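Local coordinates for protein leukotriene A-4 hydrolase (Saccharomyces cerevisiae, PDB 2XQ0) that removes N-terminal residues from small peptides, chiefly di- and tripeptides, as a zinc aminopeptidase of the M1 family, with weak epoxide hydrolase activity in vitro, at residues L4-R9 and T453-P458; N310-C315 and R415-K420; F320-G325 and F429-T434. One frame throughout, in Å; residues are numbered along the deposited sequence.

Contact 1. Residues L4-R9 and T453-P458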
loop_
_atom_site.group_PDB
_atom_site.type_symbol
_atom_site.label_atom_id
_atom_site.label_comp_id
_atom_site.label_asym_id
_atom_site.label_seq_id
_atom_site.Cartn_x
_atom_site.Cartn_y
_atom_site.Cartn_z
ATOM N N LEU A 4 -6.382 4.235 -32.621
ATOM C CA LEU A 4 -5.497 5.322 -33.061
ATOM C C LEU A 4 -4.945 6.256 -31.970
ATOM O O LEU A 4 -3.733 6.440 -31.883
ATOM C CB LEU A 4 -6.179 6.157 -34.154
ATOM C CG LEU A 4 -6.444 5.492 -35.511
ATOM C CD1 LEU A 4 -7.300 4.236 -35.364
ATOM C CD2 LEU A 4 -7.103 6.475 -36.475
ATOM N N SER A 5 -5.810 6.871 -31.166
ATOM C CA SER A 5 -5.326 7.808 -30.147
ATOM C C SER A 5 -4.359 7.157 -29.153
ATOM O O SER A 5 -3.442 7.809 -28.653
ATOM C CB SER A 5 -6.473 8.459 -29.381
ATOM O OG SER A 5 -5.989 8.953 -28.142
ATOM N N ILE A 6 -4.585 5.881 -28.858
ATOM C CA ILE A 6 -3.619 5.081 -28.111
ATOM C C ILE A 6 -2.304 4.972 -28.891
ATOM O O ILE A 6 -1.249 5.395 -28.415
ATOM C CB ILE A 6 -4.164 3.670 -27.852
ATOM C CG1 ILE A 6 -5.389 3.741 -26.931
ATOM C CG2 ILE A 6 -3.073 2.769 -27.278
ATOM C CD1 ILE A 6 -5.187 4.634 -25.728
ATOM N N GLU A 7 -2.386 4.390 -30.087
ATOM C CA GLU A 7 -1.279 4.364 -31.041
ATOM C C GLU A 7 -0.546 5.698 -30.990
ATOM O O GLU A 7 0.677 5.734 -30.941
ATOM C CB GLU A 7 -1.814 4.096 -32.456
ATOM C CG GLU A 7 -0.753 3.821 -33.536
ATOM C CD GLU A 7 -1.314 3.857 -34.969
ATOM O OE1 GLU A 7 -1.558 2.780 -35.564
ATOM O OE2 GLU A 7 -1.498 4.970 -35.505
ATOM N N GLN A 8 -1.302 6.794 -30.977
ATOM C CA GLN A 8 -0.739 8.146 -30.996
ATOM C C GLN A 8 0.060 8.540 -29.737
ATOM O O GLN A 8 1.034 9.293 -29.825
ATOM C CB GLN A 8 -1.848 9.176 -31.231
ATOM C CG GLN A 8 -2.218 9.391 -32.694
ATOM C CD GLN A 8 -3.428 10.295 -32.861
ATOM O OE1 GLN A 8 -4.108 10.625 -31.887
ATOM N NE2 GLN A 8 -3.707 10.694 -34.101
ATOM N N ARG A 9 -0.357 8.048 -28.578
ATOM C CA ARG A 9 0.279 8.419 -27.311
ATOM C C ARG A 9 1.467 7.533 -26.981
ATOM O O ARG A 9 2.321 7.886 -26.171
ATOM C CB ARG A 9 -0.728 8.347 -26.167
ATOM C CG ARG A 9 -1.844 9.352 -26.274
ATOM C CD ARG A 9 -2.335 9.747 -24.898
ATOM N NE ARG A 9 -3.649 10.378 -24.968
ATOM C CZ ARG A 9 -3.999 11.450 -24.269
ATOM N NH1 ARG A 9 -3.124 12.017 -23.444
ATOM N NH2 ARG A 9 -5.224 11.952 -24.400
ATOM N N THR A 453 -11.349 7.860 -22.558
ATOM C CA THR A 453 -11.954 8.305 -21.316
ATOM C C THR A 453 -11.362 7.539 -20.138
ATOM O O THR A 453 -10.972 8.135 -19.133
ATOM C CB THR A 453 -13.485 8.150 -21.349
ATOM O OG1 THR A 453 -14.019 9.070 -22.302
ATOM C CG2 THR A 453 -14.089 8.452 -19.995
ATOM N N TRP A 454 -11.279 6.220 -20.276
ATOM C CA TRP A 454 -10.763 5.384 -19.203
ATOM C C TRP A 454 -9.313 5.717 -18.857
ATOM O O TRP A 454 -8.977 5.901 -17.694
ATOM C CB TRP A 454 -10.883 3.902 -19.558
ATOM C CG TRP A 454 -12.258 3.339 -19.348
ATOM C CD1 TRP A 454 -13.183 3.056 -20.311
ATOM C CD2 TRP A 454 -12.863 2.991 -18.094
ATOM N NE1 TRP A 454 -14.324 2.549 -19.735
ATOM C CE2 TRP A 454 -14.151 2.492 -18.377
ATOM C CE3 TRP A 454 -12.434 3.039 -16.764
ATOM C CZ2 TRP A 454 -15.017 2.055 -17.379
ATOM C CZ3 TRP A 454 -13.288 2.601 -15.779
ATOM C CH2 TRP A 454 -14.569 2.120 -16.089
ATOM N N LEU A 455 -8.452 5.786 -19.867
ATOM C CA LEU A 455 -7.030 5.958 -19.606
ATOM C C LEU A 455 -6.565 7.403 -19.354
ATOM O O LEU A 455 -5.691 7.638 -18.508
ATOM C CB LEU A 455 -6.205 5.305 -20.712
ATOM C CG LEU A 455 -6.379 3.797 -20.877
ATOM C CD1 LEU A 455 -5.448 3.287 -21.956
ATOM C CD2 LEU A 455 -6.128 3.052 -19.577
ATOM N N TYR A 456 -7.132 8.372 -20.060
ATOM C CA TYR A 456 -6.571 9.726 -20.036
ATOM C C TYR A 456 -7.512 10.838 -19.577
ATOM O O TYR A 456 -7.111 11.985 -19.508
ATOM C CB TYR A 456 -5.951 10.078 -21.397
ATOM C CG TYR A 456 -4.749 9.230 -21.716
ATOM C CD1 TYR A 456 -3.509 9.541 -21.192
ATOM C CD2 TYR A 456 -4.863 8.097 -22.513
ATOM C CE1 TYR A 456 -2.404 8.751 -21.457
ATOM C CE2 TYR A 456 -3.765 7.298 -22.782
ATOM C CZ TYR A 456 -2.542 7.635 -22.255
ATOM O OH TYR A 456 -1.444 6.855 -22.519
ATOM N N LYS A 457 -8.755 10.516 -19.256
ATOM C CA LYS A 457 -9.694 11.567 -18.883
ATOM C C LYS A 457 -9.818 11.598 -17.368
ATOM O O LYS A 457 -9.762 10.550 -16.727
ATOM C CB LYS A 457 -11.057 11.308 -19.537
ATOM C CG LYS A 457 -11.954 12.531 -19.699
ATOM C CD LYS A 457 -12.462 12.643 -21.134
ATOM C CE LYS A 457 -13.988 12.621 -21.207
ATOM N NZ LYS A 457 -14.616 13.877 -20.695
ATOM N N PRO A 458 -9.972 12.798 -16.792
ATOM C CA PRO A 458 -10.165 13.009 -15.347
ATOM C C PRO A 458 -11.573 12.695 -14.829
ATOM O O PRO A 458 -12.512 12.602 -15.613
ATOM C CB PRO A 458 -9.886 14.511 -15.176
ATOM C CG PRO A 458 -10.178 15.109 -16.530
ATOM C CD PRO A 458 -9.713 14.065 -17.503
#
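Ile6 opens the contact with its delta carbon: CD1 lies 4.0 Å from Leu455 CD1, the two side chains meeting at about a right angle, and also reaches the edge of the Tyr456 ring near its plane. Ile6 is the buried residue of helix 4-9, and a branched aliphatic chain suits these apolar neighbours. One turn on, Arg9 covers a face of the same ring. Its chain is extended from CG to NE and slides past Tyr456 in the opposite direction, so that the methylene and the guanidinium are laid down one after the other. Arg9 CD sits over the ring centre, 3.5 Å from the centroid, as a CH-pi contact; toward the root of the tyrosine, over CG and CD1, the guanidinium stacks flat with its plane only 8° from the ring and its CZ 3.8 Å from the centroid, a cation-pi pair. Arginine fits because it offers both an apolar length of chain and a flat charged end. The salt bridge from Arg9 NH2 to Glu452, which also accepts a hydrogen bond from Ser5 OG, helps to hold that end. The N-terminal helix thus lies against the end of helix 451-456, with helix 428-438 beside both: Leu432 touches Ile6 and Leu455, and Phe429 packs on Tyr456.

Contact 2. Residues N310-C315 and R415-K420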
loop_
_atom_site.group_PDB
_atom_site.type_symbol
_atom_site.label_atom_id
_atom_site.label_comp_id
_atom_site.label_asym_id
_atom_site.label_seq_id
_atom_site.Cartn_x
_atom_site.Cartn_y
_atom_site.Cartn_z
ATOM N N ASN A 310 4.790 -7.734 -8.190
ATOM C CA ASN A 310 6.043 -8.415 -7.884
ATOM C C ASN A 310 6.580 -9.229 -9.049
ATOM O O ASN A 310 7.738 -9.074 -9.437
ATOM C CB ASN A 310 5.889 -9.265 -6.626
ATOM C CG ASN A 310 5.543 -8.419 -5.398
ATOM O OD1 ASN A 310 5.319 -7.212 -5.500
ATOM N ND2 ASN A 310 5.493 -9.055 -4.243
ATOM N N LEU A 311 5.717 -10.056 -9.626
ATOM C CA LEU A 311 6.066 -10.888 -10.764
ATOM C C LEU A 311 6.035 -10.066 -12.052
ATOM O O LEU A 311 6.950 -10.140 -12.889
ATOM C CB LEU A 311 5.085 -12.070 -10.847
ATOM C CG LEU A 311 5.474 -13.149 -11.855
ATOM C CD1 LEU A 311 6.852 -13.708 -11.508
ATOM C CD2 LEU A 311 4.424 -14.266 -11.911
ATOM N N VAL A 312 4.982 -9.261 -12.196
ATOM C CA VAL A 312 4.802 -8.405 -13.359
ATOM C C VAL A 312 4.698 -6.973 -12.850
ATOM O O VAL A 312 3.824 -6.671 -12.064
ATOM C CB VAL A 312 3.509 -8.766 -14.135
ATOM C CG1 VAL A 312 3.227 -7.733 -15.204
ATOM C CG2 VAL A 312 3.620 -10.151 -14.752
ATOM N N THR A 313 5.611 -6.107 -13.272
ATOM C CA THR A 313 5.791 -4.811 -12.622
ATOM C C THR A 313 5.556 -3.631 -13.556
ATOM O O THR A 313 5.880 -3.692 -14.732
ATOM C CB THR A 313 7.225 -4.714 -12.069
ATOM O OG1 THR A 313 7.515 -5.897 -11.320
ATOM C CG2 THR A 313 7.393 -3.471 -11.170
ATOM N N ASN A 314 4.999 -2.542 -13.034
ATOM C CA ASN A 314 4.879 -1.340 -13.833
ATOM C C ASN A 314 6.268 -0.784 -14.155
ATOM O O ASN A 314 7.164 -0.757 -13.302
ATOM C CB ASN A 314 4.022 -0.267 -13.135
ATOM C CG ASN A 314 4.379 -0.083 -11.653
ATOM O OD1 ASN A 314 5.476 -0.396 -11.223
ATOM N ND2 ASN A 314 3.438 0.430 -10.878
ATOM N N CYS A 315 6.447 -0.331 -15.388
ATOM C CA CYS A 315 7.761 0.124 -15.813
ATOM C C CYS A 315 8.132 1.476 -15.227
ATOM O O CYS A 315 9.315 1.799 -15.110
ATOM C CB CYS A 315 7.823 0.177 -17.336
ATOM S SG CYS A 315 6.777 1.442 -18.026
ATOM N N ARG A 415 -4.312 -15.340 -16.956
ATOM C CA ARG A 415 -3.197 -16.274 -16.922
ATOM C C ARG A 415 -2.179 -15.972 -18.017
ATOM O O ARG A 415 -0.976 -16.097 -17.799
ATOM C CB ARG A 415 -3.700 -17.706 -17.085
ATOM C CG ARG A 415 -4.282 -18.269 -15.808
ATOM C CD ARG A 415 -5.377 -19.268 -16.104
ATOM N NE ARG A 415 -6.284 -19.361 -14.968
ATOM C CZ ARG A 415 -7.486 -19.912 -15.020
ATOM N NH1 ARG A 415 -8.237 -19.950 -13.926
ATOM N NH2 ARG A 415 -7.929 -20.426 -16.160
ATOM N N HIS A 416 -2.662 -15.600 -19.200
ATOM C CA HIS A 416 -1.774 -15.355 -20.331
ATOM C C HIS A 416 -0.914 -14.140 -20.029
ATOM O O HIS A 416 0.313 -14.165 -20.197
ATOM C CB HIS A 416 -2.593 -15.111 -21.600
ATOM C CG HIS A 416 -1.761 -14.794 -22.798
ATOM N ND1 HIS A 416 -1.570 -13.508 -23.254
ATOM C CD2 HIS A 416 -1.058 -15.596 -23.632
ATOM C CE1 HIS A 416 -0.792 -13.531 -24.320
ATOM N NE2 HIS A 416 -0.466 -14.785 -24.569
ATOM N N TYR A 417 -1.584 -13.082 -19.582
ATOM C CA TYR A 417 -0.943 -11.832 -19.201
ATOM C C TYR A 417 0.166 -12.045 -18.174
ATOM O O TYR A 417 1.301 -11.646 -18.415
ATOM C CB TYR A 417 -2.002 -10.848 -18.681
ATOM C CG TYR A 417 -1.464 -9.551 -18.101
ATOM C CD1 TYR A 417 -0.991 -8.534 -18.928
ATOM C CD2 TYR A 417 -1.457 -9.332 -16.731
ATOM C CE1 TYR A 417 -0.507 -7.338 -18.399
ATOM C CE2 TYR A 417 -0.963 -8.141 -16.187
ATOM C CZ TYR A 417 -0.490 -7.145 -17.037
ATOM O OH TYR A 417 -0.004 -5.947 -16.526
ATOM N N PHE A 418 -0.141 -12.672 -17.036
ATOM C CA PHE A 418 0.874 -12.816 -15.989
ATOM C C PHE A 418 2.001 -13.772 -16.397
ATOM O O PHE A 418 3.133 -13.626 -15.943
ATOM C CB PHE A 418 0.257 -13.160 -14.615
ATOM C CG PHE A 418 -0.516 -12.015 -14.019
ATOM C CD1 PHE A 418 0.151 -10.954 -13.436
ATOM C CD2 PHE A 418 -1.894 -11.963 -14.111
ATOM C CE1 PHE A 418 -0.546 -9.872 -12.928
ATOM C CE2 PHE A 418 -2.601 -10.896 -13.588
ATOM C CZ PHE A 418 -1.926 -9.849 -12.995
ATOM N N LYS A 419 1.707 -14.718 -17.284
ATOM C CA LYS A 419 2.767 -15.574 -17.815
ATOM C C LYS A 419 3.676 -14.822 -18.793
ATOM O O LYS A 419 4.896 -14.961 -18.742
ATOM C CB LYS A 419 2.189 -16.823 -18.492
ATOM C CG LYS A 419 2.088 -18.036 -17.571
ATOM C CD LYS A 419 3.452 -18.417 -17.001
ATOM C CE LYS A 419 3.344 -19.503 -15.944
ATOM N NZ LYS A 419 4.685 -19.845 -15.398
ATOM N N LYS A 420 3.082 -14.038 -19.686
ATOM C CA LYS A 420 3.841 -13.317 -20.706
ATOM C C LYS A 420 4.864 -12.377 -20.075
ATOM O O LYS A 420 6.029 -12.324 -20.479
ATOM C CB LYS A 420 2.886 -12.521 -21.610
ATOM C CG LYS A 420 3.560 -11.690 -22.677
ATOM C CD LYS A 420 2.534 -10.984 -23.561
ATOM C CE LYS A 420 3.208 -10.210 -24.691
ATOM N NZ LYS A 420 2.291 -9.223 -25.341
#
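Val312 meets helix 407-420 with both of its methyl groups, each given to a different aromatic residue. Its first torsion (chi1 171°) sets CG1 anti to the backbone N and CG2 anti to the carbonyl carbon, which splits the two methyls between Tyr417 and Phe418. CG2 approaches Phe418 obliquely, 3.8 Å from CD1, and the same methyl lies 3.7 Å from the Phe418 carbonyl O, so it rests on the helix backbone as well as on the ring. CG1 reaches the far end of Tyr417, 3.9 Å from OH. A beta-branched residue suits an extended backbone, and here one short arm meets each ring.

Those rings leave the helix in different rotamers: Tyr417 CG lies anti to its backbone N (chi1 174°) and Phe418 CG anti to its carbonyl carbon (chi1 -70°), which sets the edge of the tyrosine over the face of the phenylalanine that follows it. Tyr417 CD2 stands 3.6 Å above the Phe418 ring plane, over its centre, while Phe418 CE2 lies at the edge of the Tyr417 ring, in its plane. Leu311 adds a looser contact, its CD2 4.3 Å from Phe418 O. All four touching residues are buried, and the contact rests on van der Waals packing, with no hydrogen bond between the segments.

Segment 310-315 carries the chain out of helix 297-311, the helix of the zinc-binding histidines, into strand 312-314, which pairs in parallel with strand 424-426. Helix 407-420 leads towards that partner strand. Phe418 also packs on Trp307 and Ser308 of helix 297-311 and on Leu330 of helix 321-339, while the Tyr417 ring stacks with Trp326 of the latter.

Contact 3. Residues F320-G325 and F429-T434. With ZN (zinc ion), chain C; BES (2-(3-amino-2-hydroxy-4-phenyl-butyrylamino)-4-methyl-pentanoic acid), chain B.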
loop_
_atom_site.group_PDB
_atom_site.type_symbol
_atom_site.label_atom_id
_atom_site.label_comp_id
_atom_site.label_asym_id
_atom_site.label_seq_id
_atom_site.Cartn_x
_atom_site.Cartn_y
_atom_site.Cartn_z
ATOM N N PHE A 320 1.319 3.180 -12.734
ATOM C CA PHE A 320 1.124 2.583 -11.415
ATOM C C PHE A 320 -0.185 1.793 -11.337
ATOM O O PHE A 320 -0.296 0.848 -10.553
ATOM C CB PHE A 320 1.141 3.701 -10.371
ATOM C CG PHE A 320 1.119 3.218 -8.945
ATOM C CD1 PHE A 320 1.996 2.229 -8.520
ATOM C CD2 PHE A 320 0.265 3.809 -8.013
ATOM C CE1 PHE A 320 1.997 1.797 -7.192
ATOM C CE2 PHE A 320 0.258 3.385 -6.689
ATOM C CZ PHE A 320 1.133 2.371 -6.284
ATOM N N TRP A 321 -1.177 2.172 -12.145
ATOM C CA TRP A 321 -2.454 1.453 -12.149
ATOM C C TRP A 321 -2.299 -0.045 -12.478
ATOM O O TRP A 321 -3.082 -0.876 -11.999
ATOM C CB TRP A 321 -3.478 2.121 -13.082
ATOM C CG TRP A 321 -3.393 1.691 -14.518
ATOM C CD1 TRP A 321 -2.623 2.250 -15.497
ATOM C CD2 TRP A 321 -4.122 0.627 -15.137
ATOM N NE1 TRP A 321 -2.827 1.594 -16.693
ATOM C CE2 TRP A 321 -3.735 0.589 -16.496
ATOM C CE3 TRP A 321 -5.064 -0.304 -14.676
ATOM C CZ2 TRP A 321 -4.264 -0.345 -17.401
ATOM C CZ3 TRP A 321 -5.583 -1.232 -15.573
ATOM C CH2 TRP A 321 -5.182 -1.240 -16.924
ATOM N N LEU A 322 -1.293 -0.390 -13.280
ATOM C CA LEU A 322 -1.060 -1.793 -13.651
ATOM C C LEU A 322 -0.754 -2.624 -12.421
ATOM O O LEU A 322 -1.073 -3.805 -12.362
ATOM C CB LEU A 322 0.090 -1.924 -14.639
ATOM C CG LEU A 322 -0.243 -1.478 -16.072
ATOM C CD1 LEU A 322 1.002 -1.472 -16.953
ATOM C CD2 LEU A 322 -1.334 -2.381 -16.646
ATOM N N ASN A 323 -0.059 -2.020 -11.457
ATOM C CA ASN A 323 0.188 -2.676 -10.184
ATOM C C ASN A 323 -1.094 -2.666 -9.361
ATOM O O ASN A 323 -1.728 -3.703 -9.176
ATOM C CB ASN A 323 1.312 -1.988 -9.387
ATOM C CG ASN A 323 2.716 -2.413 -9.825
ATOM O OD1 ASN A 323 2.951 -2.771 -10.976
ATOM N ND2 ASN A 323 3.659 -2.361 -8.893
ATOM N N GLU A 324 -1.489 -1.484 -8.887
ATOM C CA GLU A 324 -2.562 -1.400 -7.890
ATOM C C GLU A 324 -3.963 -1.734 -8.418
ATOM O O GLU A 324 -4.778 -2.280 -7.685
ATOM C CB GLU A 324 -2.563 -0.035 -7.197
ATOM C CG GLU A 324 -1.294 0.260 -6.381
ATOM C CD GLU A 324 -1.058 -0.727 -5.238
ATOM O OE1 GLU A 324 -1.997 -1.462 -4.852
ATOM O OE2 GLU A 324 0.073 -0.761 -4.711
ATOM N N GLY A 325 -4.248 -1.407 -9.670
ATOM C CA GLY A 325 -5.555 -1.721 -10.253
ATOM C C GLY A 325 -5.749 -3.214 -10.426
ATOM O O GLY A 325 -6.778 -3.797 -10.036
ATOM N N PHE A 429 0.605 0.446 -22.677
ATOM C CA PHE A 429 0.472 0.180 -24.099
ATOM C C PHE A 429 0.734 -1.287 -24.382
ATOM O O PHE A 429 0.044 -1.894 -25.201
ATOM C CB PHE A 429 1.398 1.099 -24.901
ATOM C CG PHE A 429 1.246 2.546 -24.540
ATOM C CD1 PHE A 429 0.112 3.243 -24.924
ATOM C CD2 PHE A 429 2.200 3.190 -23.772
ATOM C CE1 PHE A 429 -0.055 4.562 -24.570
ATOM C CE2 PHE A 429 2.045 4.522 -23.415
ATOM C CZ PHE A 429 0.918 5.207 -23.816
ATOM N N GLN A 430 1.700 -1.870 -23.674
ATOM C CA GLN A 430 1.990 -3.291 -23.834
ATOM C C GLN A 430 0.837 -4.135 -23.265
ATOM O O GLN A 430 0.510 -5.206 -23.784
ATOM C CB GLN A 430 3.314 -3.644 -23.149
ATOM C CG GLN A 430 4.538 -2.909 -23.719
ATOM C CD GLN A 430 5.765 -3.130 -22.867
ATOM O OE1 GLN A 430 5.967 -2.443 -21.868
ATOM N NE2 GLN A 430 6.583 -4.113 -23.239
ATOM N N PHE A 431 0.224 -3.650 -22.189
ATOM C CA PHE A 431 -0.962 -4.302 -21.640
ATOM C C PHE A 431 -2.021 -4.370 -22.742
ATOM O O PHE A 431 -2.567 -5.433 -23.017
ATOM C CB PHE A 431 -1.493 -3.543 -20.416
ATOM C CG PHE A 431 -2.929 -3.882 -20.053
ATOM C CD1 PHE A 431 -3.244 -5.091 -19.466
ATOM C CD2 PHE A 431 -3.949 -2.976 -20.284
ATOM C CE1 PHE A 431 -4.561 -5.407 -19.118
ATOM C CE2 PHE A 431 -5.267 -3.279 -19.945
ATOM C CZ PHE A 431 -5.572 -4.503 -19.364
ATOM N N LEU A 432 -2.284 -3.239 -23.393
ATOM C CA LEU A 432 -3.326 -3.183 -24.432
ATOM C C LEU A 432 -3.034 -4.068 -25.640
ATOM O O LEU A 432 -3.923 -4.750 -26.117
ATOM C CB LEU A 432 -3.583 -1.745 -24.894
ATOM C CG LEU A 432 -4.097 -0.820 -23.781
ATOM C CD1 LEU A 432 -4.050 0.632 -24.214
ATOM C CD2 LEU A 432 -5.495 -1.202 -23.347
ATOM N N ASP A 433 -1.797 -4.047 -26.140
ATOM C CA ASP A 433 -1.395 -4.964 -27.209
ATOM C C ASP A 433 -1.715 -6.410 -26.841
ATOM O O ASP A 433 -2.183 -7.177 -27.666
ATOM C CB ASP A 433 0.112 -4.885 -27.467
ATOM C CG ASP A 433 0.560 -3.517 -27.908
ATOM O OD1 ASP A 433 -0.277 -2.759 -28.415
ATOM O OD2 ASP A 433 1.759 -3.210 -27.758
ATOM N N THR A 434 -1.392 -6.795 -25.617
ATOM C CA THR A 434 -1.592 -8.170 -25.186
ATOM C C THR A 434 -3.078 -8.516 -25.158
ATOM O O THR A 434 -3.492 -9.620 -25.546
ATOM C CB THR A 434 -0.998 -8.395 -23.791
ATOM O OG1 THR A 434 0.403 -8.078 -23.821
ATOM C CG2 THR A 434 -1.204 -9.852 -23.367
HETATM ZN ZN ZN C . -1.158 -2.586 -3.106
HETATM N N2 BES B . 2.618 -0.994 -1.197
HETATM C C1 BES B . 1.257 -0.505 -1.114
HETATM C C6 BES B . 1.202 0.755 -0.248
HETATM C C7 BES B . 2.001 1.865 -0.893
HETATM C C8 BES B . 1.838 2.135 -2.247
HETATM C C12 BES B . 2.909 2.604 -0.141
HETATM C C9 BES B . 2.574 3.150 -2.847
HETATM C C11 BES B . 3.648 3.619 -0.743
HETATM C C10 BES B . 3.479 3.894 -2.097
HETATM C C2 BES B . 0.318 -1.576 -0.544
HETATM O O2 BES B . 0.307 -2.813 -1.271
HETATM C C3 BES B . -1.056 -0.993 -0.536
HETATM O O3 BES B . -1.692 -0.824 -1.579
HETATM N N1 BES B . -1.423 -0.691 0.703
HETATM C C4 BES B . -2.670 -0.106 1.152
HETATM C C13 BES B . -3.485 -1.315 1.596
HETATM C C14 BES B . -4.863 -1.369 0.950
HETATM C C15 BES B . -5.403 -2.794 0.988
HETATM C C16 BES B . -4.847 -0.825 -0.477
HETATM C C5 BES B . -2.339 0.729 2.356
HETATM O O1 BES B . -3.078 1.696 2.646
HETATM O O4 BES B . -1.320 0.424 3.027
#
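Trp321 drives the edge of its indole into the face of Phe431, a T-shaped pair with planes at 87° and the centroids of its six-membered ring and the phenyl ring 5.3 Å apart. CH2 leads, coming within 3.6 Å of Phe431 CE2. Trp321 CG stands between its backbone N and carbonyl carbon (chi1 86°), a placing that turns the long indole towards helix 428-438. Its NE1 bonds to Thr428 OG1, so the one polar atom of a buried ring is satisfied while its hydrocarbon edge packs. Leu322 comes obliquely against the root of the Phe431 side chain, CD2 to CB 3.9 Å. The same CD2 lies over a face of the Trp321 indole, near its rim, so Leu322 fills the corner between the two aromatics.

Helix 321-339 supplies the distant glutamate of the M1 zinc site, the third ligand after the two histidines of the HExxH motif, His301 and His305. Glu324 leaves the helix away from the aromatic packing, its chain bent at chi2. Its carboxylate grips the zinc lopsidedly, OE1 at 2.2 Å and OE2 farther off at 2.7 Å; the inhibitor bestatin completes the sphere with O2 and O3. Phe320, one turn before, brings CZ within 3.8 Å of carbon C9 of bestatin's phenyl ring.

From the N terminus, helix 4-9 comes first, and contact 1 closes the widest loop by bringing it to residues 453-458, 444 positions on. Contacts 2 and 3 both nest inside that loop, closing loops of 99 and 103 intervening residues. They cross each other: the chain passes 310-315, then 320-325, before returning through 415-420 and 429-434. Strand 312-314 and helix 321-339 are thereby joined to two later helices, 407-420 and 428-438, and the crossed pair is stitched together by probable hydrogen bonds, Lys420 NZ with Thr434 OG1 and Asn314 N with Asn323 OD1. Helix 428-438, part of contact 3, also borders contact 1. Contacts 1 and 2 do not touch.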